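PDB 3H7A: short chain dehydrogenase, which probably catalyses an NAD(P)-dependent oxidation or reduction, as a member of the short-chain dehydrogenase/reductase family with its Rossmann-type nucleotide-binding fold. Local coordinates for residues B[21-26]-B[221-226]; B[61-64]-B[70-73]; B[217-222]-B[238-243]. All coordinates share one frame; numbering follows the deposited sequence.

Interaction 1: residues B[21-26]-B[221-226]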
loop_
_atom_site.group_PDB
_atom_site.type_symbol
_atom_site.label_atom_id
_atom_site.label_comp_id
_atom_site.label_asym_id
_atom_site.label_seq_id
_atom_site.Cartn_x
_atom_site.Cartn_y
_atom_site.Cartn_z
ATOM N N ALA B 21 28.571 -1.029 10.660
ATOM C CA ALA B 21 29.639 -1.735 11.375
ATOM C C ALA B 21 29.185 -3.092 11.882
ATOM O O ALA B 21 29.926 -4.074 11.788
ATOM C CB ALA B 21 30.138 -0.891 12.537
ATOM N N GLU B 22 27.965 -3.145 12.417
ATOM C CA GLU B 22 27.383 -4.402 12.887
ATOM C C GLU B 22 27.099 -5.372 11.755
ATOM O O GLU B 22 27.252 -6.579 11.921
ATOM C CB GLU B 22 26.107 -4.167 13.692
ATOM C CG GLU B 22 26.342 -3.591 15.076
ATOM C CD GLU B 22 27.237 -4.453 15.947
ATOM O OE1 GLU B 22 27.107 -5.703 15.929
ATOM O OE2 GLU B 22 28.067 -3.863 16.661
ATOM N N ILE B 23 26.687 -4.846 10.605
ATOM C CA ILE B 23 26.484 -5.686 9.426
ATOM C C ILE B 23 27.813 -6.333 9.027
ATOM O O ILE B 23 27.869 -7.537 8.777
ATOM C CB ILE B 23 25.886 -4.891 8.236
ATOM C CG1 ILE B 23 24.453 -4.440 8.545
ATOM C CG2 ILE B 23 25.895 -5.733 6.996
ATOM C CD1 ILE B 23 23.921 -3.385 7.573
ATOM N N ALA B 24 28.877 -5.528 9.006
ATOM C CA ALA B 24 30.217 -5.997 8.657
ATOM C C ALA B 24 30.677 -7.061 9.654
ATOM O O ALA B 24 31.111 -8.132 9.237
ATOM C CB ALA B 24 31.196 -4.826 8.600
ATOM N N LYS B 25 30.525 -6.780 10.954
ATOM C CA LYS B 25 30.830 -7.744 12.029
ATOM C C LYS B 25 30.112 -9.075 11.830
ATOM O O LYS B 25 30.723 -10.124 11.977
ATOM C CB LYS B 25 30.478 -7.186 13.426
ATOM C CG LYS B 25 31.394 -6.079 13.972
ATOM C CD LYS B 25 31.020 -5.725 15.434
ATOM C CE LYS B 25 31.338 -4.268 15.758
ATOM N NZ LYS B 25 31.138 -3.889 17.199
ATOM N N LYS B 26 28.825 -9.027 11.482
ATOM C CA LYS B 26 28.009 -10.241 11.306
ATOM C C LYS B 26 28.446 -11.099 10.124
ATOM O O LYS B 26 28.626 -12.308 10.269
ATOM C CB LYS B 26 26.506 -9.896 11.196
ATOM C CG LYS B 26 25.554 -11.095 11.003
ATOM C CD LYS B 26 25.736 -12.190 12.069
ATOM C CE LYS B 26 24.436 -12.920 12.339
ATOM N NZ LYS B 26 24.652 -14.333 12.742
ATOM N N GLY B 221 21.240 -8.867 12.225
ATOM C CA GLY B 221 20.514 -10.122 12.386
ATOM C C GLY B 221 19.450 -10.303 11.332
ATOM O O GLY B 221 19.355 -11.376 10.732
ATOM N N ALA B 222 18.668 -9.243 11.092
ATOM C CA ALA B 222 17.631 -9.236 10.040
ATOM C C ALA B 222 18.208 -9.430 8.630
ATOM O O ALA B 222 17.650 -10.171 7.813
ATOM C CB ALA B 222 16.797 -7.953 10.116
ATOM N N TYR B 223 19.336 -8.779 8.348
ATOM C CA TYR B 223 20.009 -8.992 7.078
ATOM C C TYR B 223 20.524 -10.417 6.955
ATOM O O TYR B 223 20.454 -11.016 5.870
ATOM C CB TYR B 223 21.141 -7.997 6.896
ATOM C CG TYR B 223 20.697 -6.718 6.255
ATOM C CD1 TYR B 223 19.922 -6.742 5.100
ATOM C CD2 TYR B 223 21.050 -5.482 6.795
ATOM C CE1 TYR B 223 19.500 -5.578 4.499
ATOM C CE2 TYR B 223 20.649 -4.299 6.186
ATOM C CZ TYR B 223 19.870 -4.371 5.027
ATOM O OH TYR B 223 19.440 -3.242 4.387
ATOM N N TRP B 224 21.022 -10.964 8.069
ATOM C CA TRP B 224 21.435 -12.372 8.096
ATOM C C TRP B 224 20.242 -13.309 7.871
ATOM O O TRP B 224 20.345 -14.279 7.118
ATOM C CB TRP B 224 22.209 -12.741 9.378
ATOM C CG TRP B 224 22.751 -14.168 9.298
ATOM C CD1 TRP B 224 22.347 -15.243 10.035
ATOM C CD2 TRP B 224 23.751 -14.661 8.388
ATOM N NE1 TRP B 224 23.043 -16.374 9.653
ATOM C CE2 TRP B 224 23.910 -16.041 8.646
ATOM C CE3 TRP B 224 24.541 -14.065 7.392
ATOM C CZ2 TRP B 224 24.814 -16.837 7.935
ATOM C CZ3 TRP B 224 25.449 -14.852 6.696
ATOM C CH2 TRP B 224 25.567 -16.230 6.960
ATOM N N GLN B 225 19.106 -12.992 8.492
ATOM C CA GLN B 225 17.869 -13.717 8.232
ATOM C C GLN B 225 17.505 -13.720 6.733
ATOM O O GLN B 225 17.190 -14.769 6.169
ATOM C CB GLN B 225 16.726 -13.142 9.066
ATOM C CG GLN B 225 15.461 -13.991 9.021
ATOM C CD GLN B 225 14.187 -13.187 9.205
ATOM O OE1 GLN B 225 13.157 -13.498 8.601
ATOM N NE2 GLN B 225 14.247 -12.155 10.045
ATOM N N LEU B 226 17.566 -12.554 6.090
ATOM C CA LEU B 226 17.297 -12.472 4.651
ATOM C C LEU B 226 18.318 -13.281 3.859
ATOM O O LEU B 226 17.956 -13.979 2.896
ATOM C CB LEU B 226 17.273 -11.016 4.173
ATOM C CG LEU B 226 16.021 -10.186 4.478
ATOM C CD1 LEU B 226 16.256 -8.712 4.211
ATOM C CD2 LEU B 226 14.818 -10.707 3.689
#
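K26 on helix 18-29 and W224 on helix 216-228 meet where two helices pack beside each other on one face of the Rossmann-fold sheet of this short-chain dehydrogenase. Although 194 residues lie between the segments, I23 comes opposite Y223 and K26 opposite G221, each pair with CA atoms 7.6 Å apart. The polar part of the contact is a cation-pi interaction. K26 NZ stands over one face of the indole, 4.0 Å from the centroid of the W224 five-membered ring and 23° off its normal. The lysine chain leaves anti to the backbone N (chi1 180°) and bends at chi2 (53°), which carries its end over to the tryptophan. Its aliphatic part is used as well, with K26 CE 3.7 Å from W224 CG. Lysine suits this partly exposed seam because its methylenes can lie against an aromatic group while the ammonium keeps a polar partner, here E30 through a salt bridge. Replacing this lysine by an alanine would probably leave that indole face without its cationic cover and E30 without its salt-bridge partner. F27 and Y227 add an edge-to-face contact and a ring stack to W224. Deeper in the interface the contact is apolar: branched I23 lies against the buried Y223 ring, whose hydroxyl hydrogen-bonds to T140 beneath the helices. With CG1 beside the backbone N, the extended arm of I23 ends in CD1, which meets the tyrosine obliquely, 3.6 Å from Y223 CD2 and 3.7 Å from Y223 CE2.

Interaction 2: residues B[61-64]-B[70-73]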
loop_
_atom_site.group_PDB
_atom_site.type_symbol
_atom_site.label_atom_id
_atom_site.label_comp_id
_atom_site.label_asym_id
_atom_site.label_seq_id
_atom_site.Cartn_x
_atom_site.Cartn_y
_atom_site.Cartn_z
ATOM N N ARG B 61 38.068 0.362 2.793
ATOM C CA ARG B 61 38.364 1.366 1.775
ATOM C C ARG B 61 37.643 2.679 2.060
ATOM O O ARG B 61 36.606 2.689 2.724
ATOM C CB ARG B 61 37.997 0.867 0.373
ATOM C CG ARG B 61 38.878 -0.268 -0.147
ATOM C CD ARG B 61 38.294 -0.893 -1.416
ATOM N NE ARG B 61 38.206 0.042 -2.545
ATOM C CZ ARG B 61 38.972 0.002 -3.639
ATOM N NH1 ARG B 61 39.911 -0.932 -3.782
ATOM N NH2 ARG B 61 38.797 0.901 -4.602
ATOM N N SER B 62 38.216 3.779 1.568
ATOM C CA SER B 62 37.536 5.065 1.521
ATOM C C SER B 62 36.674 5.024 0.288
ATOM O O SER B 62 37.138 4.606 -0.774
ATOM C CB SER B 62 38.535 6.209 1.384
ATOM O OG SER B 62 39.116 6.534 2.629
ATOM N N LEU B 63 35.417 5.433 0.421
ATOM C CA LEU B 63 34.474 5.342 -0.688
ATOM C C LEU B 63 33.429 6.427 -0.573
ATOM O O LEU B 63 32.728 6.531 0.434
ATOM C CB LEU B 63 33.795 3.959 -0.728
ATOM C CG LEU B 63 32.569 3.786 -1.636
ATOM C CD1 LEU B 63 32.970 3.786 -3.101
ATOM C CD2 LEU B 63 31.736 2.529 -1.277
ATOM N N ASP B 64 33.341 7.236 -1.618
ATOM C CA ASP B 64 32.256 8.182 -1.751
ATOM C C ASP B 64 31.248 7.605 -2.742
ATOM O O ASP B 64 31.451 7.643 -3.958
ATOM C CB ASP B 64 32.778 9.543 -2.206
ATOM C CG ASP B 64 31.680 10.581 -2.321
ATOM O OD1 ASP B 64 30.631 10.452 -1.650
ATOM O OD2 ASP B 64 31.877 11.539 -3.087
ATOM N N GLU B 70 34.040 5.267 -8.311
ATOM C CA GLU B 70 34.471 4.708 -7.040
ATOM C C GLU B 70 33.631 3.497 -6.623
ATOM O O GLU B 70 34.177 2.525 -6.096
ATOM C CB GLU B 70 34.421 5.769 -5.941
ATOM C CG GLU B 70 35.524 6.820 -6.005
ATOM C CD GLU B 70 35.526 7.757 -4.783
ATOM O OE1 GLU B 70 35.419 7.271 -3.634
ATOM O OE2 GLU B 70 35.648 8.986 -4.976
ATOM N N VAL B 71 32.314 3.559 -6.837
ATOM C CA VAL B 71 31.424 2.421 -6.531
ATOM C C VAL B 71 31.804 1.221 -7.385
ATOM O O VAL B 71 31.957 0.118 -6.874
ATOM C CB VAL B 71 29.908 2.764 -6.748
ATOM C CG1 VAL B 71 29.039 1.509 -6.738
ATOM C CG2 VAL B 71 29.426 3.708 -5.683
ATOM N N THR B 72 31.970 1.461 -8.682
ATOM C CA THR B 72 32.346 0.420 -9.627
ATOM C C THR B 72 33.709 -0.192 -9.260
ATOM O O THR B 72 33.879 -1.413 -9.305
ATOM C CB THR B 72 32.313 0.988 -11.054
ATOM O OG1 THR B 72 31.063 1.662 -11.243
ATOM C CG2 THR B 72 32.447 -0.102 -12.118
ATOM N N ALA B 73 34.662 0.648 -8.864
ATOM C CA ALA B 73 36.002 0.178 -8.529
ATOM C C ALA B 73 36.001 -0.590 -7.226
ATOM O O ALA B 73 36.712 -1.578 -7.103
ATOM C CB ALA B 73 37.003 1.341 -8.470
HETATM O O HOH W 1 37.137 2.972 -4.739
#
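L63 and E70 bring their CA atoms within 6.4 Å, where the chain leaves strand 57-62, turns, and returns as helix 68-81, the strand-to-helix connection of a Rossmann beta-alpha unit. From the first turn of the helix, E70 reaches back to the loop just past the strand. Its chain is extended beyond CG (chi2 -173°), long enough for E70 OE1 to accept the N-H of D64 N at 2.9 Å. The bond is almost straight (175°) but arrives from above the carboxylate plane, 42° out of it. L63 supplies the apolar part: its CD1 lies 3.8 Å from E70 CB and touches the backbone where E70 passes into V71. A leucine fits this buried position because its branched end can lie against the helix backbone without needing a polar partner. R61 sends its guanidinium along the helix toward A73, whose carbonyl oxygen lies over one face. A water in the guanidinium plane accepts from R61 NH2 at 2.7 Å and donates to E70 O. D64 salt-bridges R66, and its OD2 remains 4.9 Å from E70 OE2, a proximity of like charges that R66 is likely to ease. In many short-chain dehydrogenases an aspartate just after the third strand lines the adenine end of the nucleotide pocket, and D64 is consistent with that role. A carboxylate taking one near-straight N-H thus holds the D64 amide and ties loop to helix.

Interaction 3: residues B[217-222]-B[238-243]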
loop_
_atom_site.group_PDB
_atom_site.type_symbol
_atom_site.label_atom_id
_atom_site.label_comp_id
_atom_site.label_asym_id
_atom_site.label_seq_id
_atom_site.Cartn_x
_atom_site.Cartn_y
_atom_site.Cartn_z
ATOM N N ALA B 217 22.914 -4.247 16.198
ATOM C CA ALA B 217 23.080 -5.695 16.057
ATOM C C ALA B 217 21.805 -6.404 15.572
ATOM O O ALA B 217 21.878 -7.480 14.966
ATOM C CB ALA B 217 23.568 -6.306 17.366
ATOM N N ALA B 218 20.644 -5.799 15.838
ATOM C CA ALA B 218 19.364 -6.360 15.404
ATOM C C ALA B 218 19.181 -6.296 13.886
ATOM O O ALA B 218 18.734 -7.272 13.275
ATOM C CB ALA B 218 18.216 -5.674 16.115
ATOM N N VAL B 219 19.548 -5.158 13.292
ATOM C CA VAL B 219 19.492 -4.964 11.835
ATOM C C VAL B 219 20.399 -5.968 11.107
ATOM O O VAL B 219 20.014 -6.544 10.080
ATOM C CB VAL B 219 19.886 -3.518 11.450
ATOM C CG1 VAL B 219 19.724 -3.274 9.951
ATOM C CG2 VAL B 219 19.064 -2.499 12.247
ATOM N N ALA B 220 21.589 -6.192 11.664
ATOM C CA ALA B 220 22.534 -7.152 11.103
ATOM C C ALA B 220 21.941 -8.551 11.130
ATOM O O ALA B 220 22.094 -9.304 10.164
ATOM C CB ALA B 220 23.847 -7.108 11.854
ATOM N N GLY B 221 21.240 -8.867 12.225
ATOM C CA GLY B 221 20.514 -10.122 12.386
ATOM C C GLY B 221 19.450 -10.303 11.332
ATOM O O GLY B 221 19.355 -11.376 10.732
ATOM N N ALA B 222 18.668 -9.243 11.092
ATOM C CA ALA B 222 17.631 -9.236 10.040
ATOM C C ALA B 222 18.208 -9.430 8.630
ATOM O O ALA B 222 17.650 -10.171 7.813
ATOM C CB ALA B 222 16.797 -7.953 10.116
ATOM N N MET B 238 10.857 -6.230 3.893
ATOM C CA MET B 238 10.617 -6.597 5.279
ATOM C C MET B 238 10.811 -5.339 6.111
ATOM O O MET B 238 11.732 -4.566 5.849
ATOM C CB MET B 238 11.628 -7.669 5.693
ATOM C CG MET B 238 11.148 -8.557 6.797
ATOM S SD MET B 238 12.201 -9.961 7.148
ATOM C CE MET B 238 13.613 -9.198 7.929
ATOM N N GLU B 239 9.945 -5.116 7.096
ATOM C CA GLU B 239 10.088 -3.961 7.984
ATOM C C GLU B 239 10.315 -4.397 9.425
ATOM O O GLU B 239 9.612 -5.273 9.918
ATOM C CB GLU B 239 8.874 -3.021 7.899
ATOM C CG GLU B 239 9.080 -1.728 8.688
ATOM C CD GLU B 239 7.935 -0.723 8.589
ATOM O OE1 GLU B 239 6.985 -0.928 7.798
ATOM O OE2 GLU B 239 8.008 0.294 9.320
ATOM N N ILE B 240 11.297 -3.788 10.088
ATOM C CA ILE B 240 11.595 -4.082 11.487
ATOM C C ILE B 240 11.531 -2.816 12.327
ATOM O O ILE B 240 11.759 -1.726 11.814
ATOM C CB ILE B 240 12.991 -4.756 11.650
ATOM C CG1 ILE B 240 14.091 -3.940 10.950
ATOM C CG2 ILE B 240 12.948 -6.142 11.087
ATOM C CD1 ILE B 240 15.507 -4.498 11.114
ATOM N N ARG B 241 11.185 -2.965 13.603
ATOM C CA ARG B 241 11.299 -1.889 14.602
ATOM C C ARG B 241 11.364 -2.476 16.028
ATOM O O ARG B 241 10.886 -3.602 16.249
ATOM C CB ARG B 241 10.196 -0.827 14.455
ATOM C CG ARG B 241 8.792 -1.339 14.385
ATOM C CD ARG B 241 7.808 -0.242 14.747
ATOM N NE ARG B 241 8.005 0.207 16.127
ATOM C CZ ARG B 241 7.161 0.984 16.804
ATOM N NH1 ARG B 241 6.038 1.417 16.241
ATOM N NH2 ARG B 241 7.443 1.326 18.056
ATOM N N PRO B 242 11.997 -1.749 16.985
ATOM C CA PRO B 242 12.089 -2.255 18.372
ATOM C C PRO B 242 10.862 -1.972 19.245
ATOM O O PRO B 242 10.107 -1.030 18.963
ATOM C CB PRO B 242 13.312 -1.519 18.930
ATOM C CG PRO B 242 13.353 -0.221 18.167
ATOM C CD PRO B 242 12.694 -0.455 16.826
ATOM N N TYR B 243 10.676 -2.776 20.297
ATOM C CA TYR B 243 9.537 -2.604 21.231
ATOM C C TYR B 243 9.930 -2.644 22.717
ATOM O O TYR B 243 11.037 -3.059 23.078
ATOM C CB TYR B 243 8.409 -3.620 20.944
ATOM C CG TYR B 243 7.855 -3.541 19.535
ATOM C CD1 TYR B 243 8.339 -4.384 18.528
ATOM C CD2 TYR B 243 6.868 -2.607 19.201
ATOM C CE1 TYR B 243 7.848 -4.306 17.224
ATOM C CE2 TYR B 243 6.371 -2.518 17.900
ATOM C CZ TYR B 243 6.864 -3.372 16.915
ATOM O OH TYR B 243 6.384 -3.294 15.622
#
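The axes of helix segment 217-222 and strand segment 238-240 run nearly antiparallel, at 160°, and approach to 10.4 Å, the spacing of a helix laid on a sheet; the nearest alpha carbons, V219 CA and I240 CA, are 8.0 Å apart. The contact is wholly apolar and buried. I240 carries most of it through a single methyl. CG1 lies between the backbone N and the carbonyl carbon (chi1 52°), and the arm then runs straight out to place CD1 under the helix. I240 CD1 meets A222 CB at 3.8 Å and lies 4.1 Å from V219 CA, while V219 CG2 approaches the same methyl at 4.2 Å. Alanine is apt on the helix because its short side chain lets the isoleucine end come close to the backbone; the beta-branched isoleucine in turn suits a strand. M238, two residues earlier and on the same face, bends its flexible thioether at chi3 (72°), bringing M238 CE to 4.1 Å from A222 CB. M238 and I240 make backbone hydrogen bonds to strand 178-185, and L183 of that strand packs against V219 and M238. I19 of helix 18-29 reaches V219, whereas T235 of the second subunit packs against M238 and I240, so this strand, outermost in the chain's sheet, has strand 178-185 beside it, helix 216-228 over one face and a neighbouring subunit close by.

Overall arrangement
Interactions 1 and 3 use the same helix, 216-228, and share G221 and A222; their centres are 9 Å apart. Interaction 1 joins that helix to its neighbour 18-29, and interaction 3 lays it on the last strand. They also touch, with A220 CB 3.4 Å from E22 O. Interaction 2 lies apart, 21 Å between centres from interaction 1 and 27 Å from interaction 3, at the opposite edge of the sheet: strands 57-62 and 237-240 are its outermost members within this chain. The turn between strand 9-13 and helix 18-29 typically holds the dinucleotide in this family; interaction 1 lies on the helix behind it, and interaction 2, through D64, probably borders the adenine side.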